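PDB 3EHC: SnoaL-like polyketide cyclase from Agrobacterium tumefaciens str. C58, which is of uncharacterised function but belongs to the SnoaL-like polyketide cyclases of the NTF2 clan, so it may act on a small hydrophobic ligand. Local coordinates for residues N31-G36 and K110-W115; L72-F77 and V102-E107. All blocks are in the same frame, centred on the assembly; numbering follows the deposited sequence.

Overall arrangement
The curved mixed sheet of an NTF2-like fold is built here from strands distant in sequence, and contacts 1 and 2 are two of its joints, their centres about 10 Å apart. Contact 1 is a parallel pairing at the sheet edge, contact 2 an antiparallel one further in. Strands 96-107 and 110-118 link them: Arg-112 N lies 2.8 Å from Asp-105 O, and Trp-115 O 2.8 Å from Phe-103 N, both probable hydrogen bonds. Between them Val-114 CG1 packs on Val-102 CG2 at 3.3 Å. In this clan the concave face usually lines a pocket; no active site is assigned here, and the sulfate at contact 1 probably came from the crystallisation liquor.

Contact 1 of 2, residues N31-G36 and K110-W115; sequences NVEHNG and KIRRVW. With SO4 (sulfate ion), chain H.
In Arg-112, which meets Glu-33, CG stands anti to the backbone N (chi1 -179°) and a bend at chi2 (47°) sets CD; although CB leads away from strand 32-34, the guanidinium ends beside the glutamate. NH1 donates to Glu-33 OE1 at 3.3 Å, completing a salt bridge through the anti lone pair of that oxygen; the acceptor stays close to the guanidinium plane although the two flat groups are inclined by 54°. The edge carrying NE and NH2 faces the sulfate: NE binds its O1 at 3.1 Å, while NH2 binds O4 at 3.1 Å and, weakly, O3. Asn-31 O sits over one guanidinium face and Arg-113 NH2 over the opposite one. Arg-113 runs alongside Glu-33, and water 1 bridges them, donating a hydrogen bond to Glu-33 OE1 and accepting one from Arg-113 NH2. With Arg-112 NH1 above the centre of the Arg-113 guanidinium, the like charges are probably eased by Glu-33, the sulfate and Glu-107, which forms a salt bridge with Arg-113.

Beneath these polar groups the backbones pair in parallel. Glu-33 N donates to Arg-112 O, Val-114 N to Glu-33 O at 2.9 Å, and Asn-35 N to Val-114 O, which water 2 links to Gly-36 N. On the other face, Val-114 CG1 touches His-34 CD2 at 3.5 Å and Val-32 CG2 meets Ile-111 CG2 at 3.8 Å.

Arg-112 and Arg-113 both face Asp-105 of strand 96-107, a classic beta bulge. Helix 40-54 covers the valine face with Tyr-44 and Met-47, whereas Trp-115 packs on Ile-64 of the second subunit.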
loop_
_atom_site.group_PDB
_atom_site.type_symbol
_atom_site.label_atom_id
_atom_site.label_comp_id
_atom_site.label_asym_id
_atom_site.label_seq_id
_atom_site.Cartn_x
_atom_site.Cartn_y
_atom_site.Cartn_z
ATOM N N ASN B 31 -4.269 -16.698 15.574
ATOM C CA ASN B 31 -4.937 -15.464 15.953
ATOM C C ASN B 31 -4.626 -14.306 15.026
ATOM O O ASN B 31 -4.651 -13.154 15.451
ATOM C CB ASN B 31 -4.524 -15.089 17.376
ATOM C CG ASN B 31 -5.056 -16.043 18.389
ATOM O OD1 ASN B 31 -6.239 -16.371 18.377
ATOM N ND2 ASN B 31 -4.192 -16.507 19.273
ATOM N N VAL B 32 -4.375 -14.607 13.755
ATOM C CA VAL B 32 -4.135 -13.588 12.764
ATOM C C VAL B 32 -5.267 -12.525 12.733
ATOM O O VAL B 32 -6.466 -12.833 12.899
ATOM C CB VAL B 32 -3.903 -14.202 11.368
ATOM C CG1 VAL B 32 -5.152 -14.920 10.877
ATOM C CG2 VAL B 32 -3.448 -13.110 10.373
ATOM N N GLU B 33 -4.839 -11.274 12.555
ATOM C CA GLU B 33 -5.703 -10.119 12.343
ATOM C C GLU B 33 -5.448 -9.552 10.957
ATOM O O GLU B 33 -4.294 -9.409 10.570
ATOM C CB GLU B 33 -5.312 -9.024 13.311
ATOM C CG GLU B 33 -6.173 -8.860 14.479
ATOM C CD GLU B 33 -5.566 -7.884 15.456
ATOM O OE1 GLU B 33 -4.596 -8.279 16.159
ATOM O OE2 GLU B 33 -6.062 -6.728 15.502
ATOM N N HIS B 34 -6.518 -9.232 10.219
ATOM C CA HIS B 34 -6.411 -8.630 8.898
ATOM C C HIS B 34 -7.225 -7.352 8.884
ATOM O O HIS B 34 -8.418 -7.395 9.151
ATOM C CB HIS B 34 -6.930 -9.556 7.806
ATOM C CG HIS B 34 -6.612 -9.080 6.415
ATOM N ND1 HIS B 34 -7.365 -8.130 5.761
ATOM C CD2 HIS B 34 -5.624 -9.428 5.553
ATOM C CE1 HIS B 34 -6.863 -7.914 4.559
ATOM N NE2 HIS B 34 -5.796 -8.682 4.408
ATOM N N ASN B 35 -6.581 -6.230 8.546
ATOM C CA ASN B 35 -7.200 -4.894 8.588
ATOM C C ASN B 35 -8.019 -4.669 9.831
ATOM O O ASN B 35 -9.173 -4.215 9.775
ATOM C CB ASN B 35 -8.031 -4.619 7.340
ATOM C CG ASN B 35 -7.168 -4.365 6.143
ATOM O OD1 ASN B 35 -5.959 -4.272 6.265
ATOM N ND2 ASN B 35 -7.771 -4.275 4.984
ATOM N N GLY B 36 -7.415 -5.016 10.958
ATOM C CA GLY B 36 -8.031 -4.868 12.268
ATOM C C GLY B 36 -9.138 -5.844 12.657
ATOM O O GLY B 36 -9.709 -5.707 13.721
ATOM N N LYS B 110 5.299 -16.838 11.163
ATOM C CA LYS B 110 3.916 -16.827 10.662
ATOM C C LYS B 110 3.303 -15.411 10.675
ATOM O O LYS B 110 3.593 -14.592 11.550
ATOM C CB LYS B 110 3.026 -17.754 11.515
ATOM C CG LYS B 110 3.412 -19.222 11.532
ATOM C CD LYS B 110 2.352 -20.033 12.272
ATOM C CE LYS B 110 2.703 -21.505 12.347
ATOM N NZ LYS B 110 1.561 -22.276 12.907
ATOM N N ILE B 111 2.445 -15.148 9.694
ATOM C CA ILE B 111 1.732 -13.886 9.585
ATOM C C ILE B 111 0.795 -13.721 10.762
ATOM O O ILE B 111 -0.051 -14.582 10.996
ATOM C CB ILE B 111 0.882 -13.819 8.287
ATOM C CG1 ILE B 111 1.792 -13.660 7.058
ATOM C CG2 ILE B 111 -0.188 -12.697 8.376
ATOM C CD1 ILE B 111 1.262 -14.364 5.820
ATOM N N ARG B 112 0.935 -12.604 11.482
ATOM C CA ARG B 112 0.172 -12.343 12.709
ATOM C C ARG B 112 -0.767 -11.143 12.566
ATOM O O ARG B 112 -1.888 -11.138 13.084
ATOM C CB ARG B 112 1.153 -12.147 13.876
ATOM C CG ARG B 112 0.563 -11.896 15.258
ATOM C CD ARG B 112 -0.554 -12.827 15.634
ATOM N NE ARG B 112 -1.099 -12.481 16.946
ATOM C CZ ARG B 112 -2.074 -11.591 17.156
ATOM N NH1 ARG B 112 -2.631 -10.911 16.156
ATOM N NH2 ARG B 112 -2.496 -11.360 18.393
ATOM N N ARG B 113 -0.302 -10.109 11.874
ATOM C CA ARG B 113 -1.120 -8.944 11.581
ATOM C C ARG B 113 -0.877 -8.497 10.134
ATOM O O ARG B 113 0.250 -8.529 9.640
ATOM C CB ARG B 113 -0.772 -7.808 12.529
ATOM C CG ARG B 113 -0.957 -8.132 13.975
ATOM C CD ARG B 113 -0.472 -7.014 14.858
ATOM N NE ARG B 113 -0.693 -7.347 16.259
ATOM C CZ ARG B 113 0.087 -8.151 16.981
ATOM N NH1 ARG B 113 1.176 -8.722 16.456
ATOM N NH2 ARG B 113 -0.221 -8.385 18.249
ATOM N N VAL B 114 -1.960 -8.098 9.462
ATOM C CA VAL B 114 -1.898 -7.662 8.088
ATOM C C VAL B 114 -2.601 -6.314 7.964
ATOM O O VAL B 114 -3.652 -6.090 8.561
ATOM C CB VAL B 114 -2.544 -8.703 7.152
ATOM C CG1 VAL B 114 -2.263 -8.368 5.709
ATOM C CG2 VAL B 114 -2.018 -10.107 7.491
ATOM N N TRP B 115 -1.997 -5.414 7.203
ATOM C CA TRP B 115 -2.649 -4.164 6.810
ATOM C C TRP B 115 -2.553 -4.057 5.306
ATOM O O TRP B 115 -1.458 -3.937 4.774
ATOM C CB TRP B 115 -1.979 -2.951 7.498
ATOM C CG TRP B 115 -2.107 -2.934 9.000
ATOM C CD1 TRP B 115 -3.128 -2.385 9.722
ATOM C CD2 TRP B 115 -1.176 -3.466 9.959
ATOM N NE1 TRP B 115 -2.890 -2.540 11.063
ATOM C CE2 TRP B 115 -1.699 -3.197 11.240
ATOM C CE3 TRP B 115 0.054 -4.155 9.860
ATOM C CZ2 TRP B 115 -1.035 -3.594 12.435
ATOM C CZ3 TRP B 115 0.722 -4.546 11.052
ATOM C CH2 TRP B 115 0.171 -4.255 12.319
HETATM S S SO4 H . -0.989 -13.789 20.520
HETATM O O1 SO4 H . -0.877 -14.515 19.253
HETATM O O2 SO4 H . -0.242 -14.468 21.577
HETATM O O3 SO4 H . -2.406 -13.675 20.891
HETATM O O4 SO4 H . -0.376 -12.474 20.377
HETATM O O HOH W 1 -3.200 -7.601 18.443
HETATM O O HOH W 2 -4.466 -5.979 11.584
#

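Contact 2 of 2, residues L72-F77 and V102-E107; sequences LAARLF and VFYDFE
Leu-72 and Tyr-104 run alongside each other in the same direction, the leucine CD2 resting 3.7 Å from Tyr-104 CD1. The tyrosine ring also turns its edge to the strand opposite: Leu-72 O and Ala-74 CB both lie near the ring plane. Val-102 CG2, two residues back in the same strand, lies over one ring face, nearer its margin than its middle. Leu-72 extends this apolar patch with its CB, 4.2 Å from Phe-106 CE1. At the other end, Val-102 CG1 takes the crowded position between backbone N and carbonyl carbon (chi1 51°), the branch that meets Leu-76 CD1 at 3.9 Å and Ala-74 CB at 4.1 Å. On the reverse face of the sheet Ala-73 CB touches Phe-103 CE2 at 3.7 Å.

What sets these neighbours in place is antiparallel pairing. Leu-72 with Tyr-104 and Ala-74 with Val-102 are hydrogen-bonded pairs, each making two N-H...O bonds; that from Tyr-104 N to Leu-72 O is 2.8 Å long and runs nearly along the C=O axis. Ala-73 and Phe-103 form the non-hydrogen-bonded pair between them, with CA atoms 4.4 Å apart.

Further out, Tyr-104 OH is hydrogen-bonded to the hydroxyl of Tyr-9, whose helix 5-17 lies over the Leu-72 and Ala-74 side. Strand 62-67 flanks residues 72-77, and Ile-111 of strand 110-118 packs against Tyr-104 and Phe-106. The reverse face belongs to the dimer interface: Ala-73 meets Ala-73 of the second subunit, and the Phe-103 ring stacks edge-to-face with His-101 of that subunit.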
loop_
_atom_site.group_PDB
_atom_site.type_symbol
_atom_site.label_atom_id
_atom_site.label_comp_id
_atom_site.label_asym_id
_atom_site.label_seq_id
_atom_site.Cartn_x
_atom_site.Cartn_y
_atom_site.Cartn_z
ATOM N N LEU B 72 7.291 -7.507 6.743
ATOM C CA LEU B 72 7.429 -7.539 5.275
ATOM C C LEU B 72 6.352 -6.650 4.652
ATOM O O LEU B 72 5.196 -6.662 5.097
ATOM C CB LEU B 72 7.378 -8.983 4.717
ATOM C CG LEU B 72 7.482 -9.207 3.198
ATOM C CD1 LEU B 72 8.173 -10.499 2.874
ATOM C CD2 LEU B 72 6.067 -9.160 2.527
ATOM N N ALA B 73 6.762 -5.846 3.670
ATOM C CA ALA B 73 5.842 -5.054 2.860
ATOM C C ALA B 73 5.932 -5.572 1.419
ATOM O O ALA B 73 7.047 -5.734 0.879
ATOM C CB ALA B 73 6.222 -3.599 2.933
ATOM N N ALA B 74 4.769 -5.834 0.809
ATOM C CA ALA B 74 4.690 -6.332 -0.578
ATOM C C ALA B 74 3.848 -5.408 -1.461
ATOM O O ALA B 74 2.790 -4.947 -1.043
ATOM C CB ALA B 74 4.113 -7.762 -0.602
ATOM N N ARG B 75 4.346 -5.108 -2.664
ATOM C CA ARG B 75 3.513 -4.625 -3.756
ATOM C C ARG B 75 3.203 -5.832 -4.635
ATOM O O ARG B 75 4.087 -6.373 -5.268
ATOM C CB ARG B 75 4.206 -3.537 -4.560
ATOM C CG ARG B 75 3.437 -3.082 -5.777
ATOM C CD ARG B 75 4.279 -1.988 -6.459
ATOM N NE ARG B 75 3.865 -1.704 -7.818
ATOM C CZ ARG B 75 2.835 -0.919 -8.119
ATOM N NH1 ARG B 75 2.113 -0.309 -7.170
ATOM N NH2 ARG B 75 2.557 -0.706 -9.368
ATOM N N LEU B 76 1.933 -6.229 -4.640
ATOM C CA LEU B 76 1.410 -7.330 -5.416
ATOM C C LEU B 76 0.649 -6.735 -6.587
ATOM O O LEU B 76 -0.118 -5.781 -6.404
ATOM C CB LEU B 76 0.408 -8.122 -4.573
ATOM C CG LEU B 76 0.916 -8.667 -3.240
ATOM C CD1 LEU B 76 -0.213 -9.157 -2.318
ATOM C CD2 LEU B 76 1.863 -9.749 -3.608
ATOM N N PHE B 77 0.842 -7.334 -7.760
ATOM C CA PHE B 77 0.204 -6.947 -8.983
ATOM C C PHE B 77 -0.770 -8.061 -9.419
ATOM O O PHE B 77 -0.417 -9.252 -9.424
ATOM C CB PHE B 77 1.271 -6.683 -10.056
ATOM C CG PHE B 77 0.689 -6.512 -11.429
ATOM C CD1 PHE B 77 -0.137 -5.427 -11.699
ATOM C CD2 PHE B 77 0.918 -7.463 -12.432
ATOM C CE1 PHE B 77 -0.708 -5.259 -12.934
ATOM C CE2 PHE B 77 0.343 -7.300 -13.704
ATOM C CZ PHE B 77 -0.477 -6.199 -13.948
ATOM N N VAL B 102 0.592 -4.135 0.910
ATOM C CA VAL B 102 0.251 -4.833 2.136
ATOM C C VAL B 102 1.475 -4.964 3.052
ATOM O O VAL B 102 2.579 -5.231 2.605
ATOM C CB VAL B 102 -0.453 -6.205 1.800
ATOM C CG1 VAL B 102 0.374 -6.975 0.826
ATOM C CG2 VAL B 102 -0.843 -7.029 3.091
ATOM N N PHE B 103 1.242 -4.698 4.331
ATOM C CA PHE B 103 2.219 -4.880 5.417
ATOM C C PHE B 103 1.863 -6.112 6.264
ATOM O O PHE B 103 0.692 -6.335 6.585
ATOM C CB PHE B 103 2.259 -3.635 6.337
ATOM C CG PHE B 103 2.886 -2.450 5.704
ATOM C CD1 PHE B 103 2.137 -1.618 4.874
ATOM C CD2 PHE B 103 4.242 -2.172 5.873
ATOM C CE1 PHE B 103 2.728 -0.550 4.235
ATOM C CE2 PHE B 103 4.822 -1.056 5.220
ATOM C CZ PHE B 103 4.070 -0.280 4.422
ATOM N N TYR B 104 2.880 -6.897 6.601
ATOM C CA TYR B 104 2.734 -8.067 7.465
ATOM C C TYR B 104 3.644 -7.955 8.679
ATOM O O TYR B 104 4.821 -7.607 8.556
ATOM C CB TYR B 104 3.085 -9.360 6.734
ATOM C CG TYR B 104 2.314 -9.612 5.449
ATOM C CD1 TYR B 104 2.760 -9.085 4.246
ATOM C CD2 TYR B 104 1.145 -10.382 5.444
ATOM C CE1 TYR B 104 2.091 -9.320 3.062
ATOM C CE2 TYR B 104 0.438 -10.614 4.249
ATOM C CZ TYR B 104 0.931 -10.080 3.054
ATOM O OH TYR B 104 0.279 -10.290 1.853
ATOM N N ASP B 105 3.076 -8.232 9.851
ATOM C CA ASP B 105 3.843 -8.372 11.066
ATOM C C ASP B 105 3.905 -9.883 11.288
ATOM O O ASP B 105 2.871 -10.542 11.354
ATOM C CB ASP B 105 3.165 -7.585 12.198
ATOM C CG ASP B 105 4.018 -7.456 13.467
ATOM O OD1 ASP B 105 5.289 -7.584 13.457
ATOM O OD2 ASP B 105 3.367 -7.223 14.521
ATOM N N PHE B 106 5.126 -10.422 11.334
ATOM C CA PHE B 106 5.375 -11.847 11.557
ATOM C C PHE B 106 5.685 -12.100 13.029
ATOM O O PHE B 106 6.319 -11.272 13.687
ATOM C CB PHE B 106 6.545 -12.343 10.704
ATOM C CG PHE B 106 6.167 -12.696 9.308
ATOM C CD1 PHE B 106 6.047 -11.698 8.336
ATOM C CD2 PHE B 106 5.909 -14.018 8.961
ATOM C CE1 PHE B 106 5.681 -12.006 7.040
ATOM C CE2 PHE B 106 5.547 -14.343 7.678
ATOM C CZ PHE B 106 5.434 -13.321 6.703
ATOM N N GLU B 107 5.212 -13.238 13.527
ATOM C CA GLU B 107 5.575 -13.750 14.856
ATOM C C GLU B 107 5.858 -15.239 14.747
ATOM O O GLU B 107 4.989 -16.022 14.357
ATOM C CB GLU B 107 4.468 -13.514 15.882
ATOM C CG GLU B 107 4.513 -12.118 16.509
ATOM C CD GLU B 107 3.459 -11.916 17.590
ATOM O OE1 GLU B 107 2.850 -12.921 18.040
ATOM O OE2 GLU B 107 3.244 -10.743 17.977
#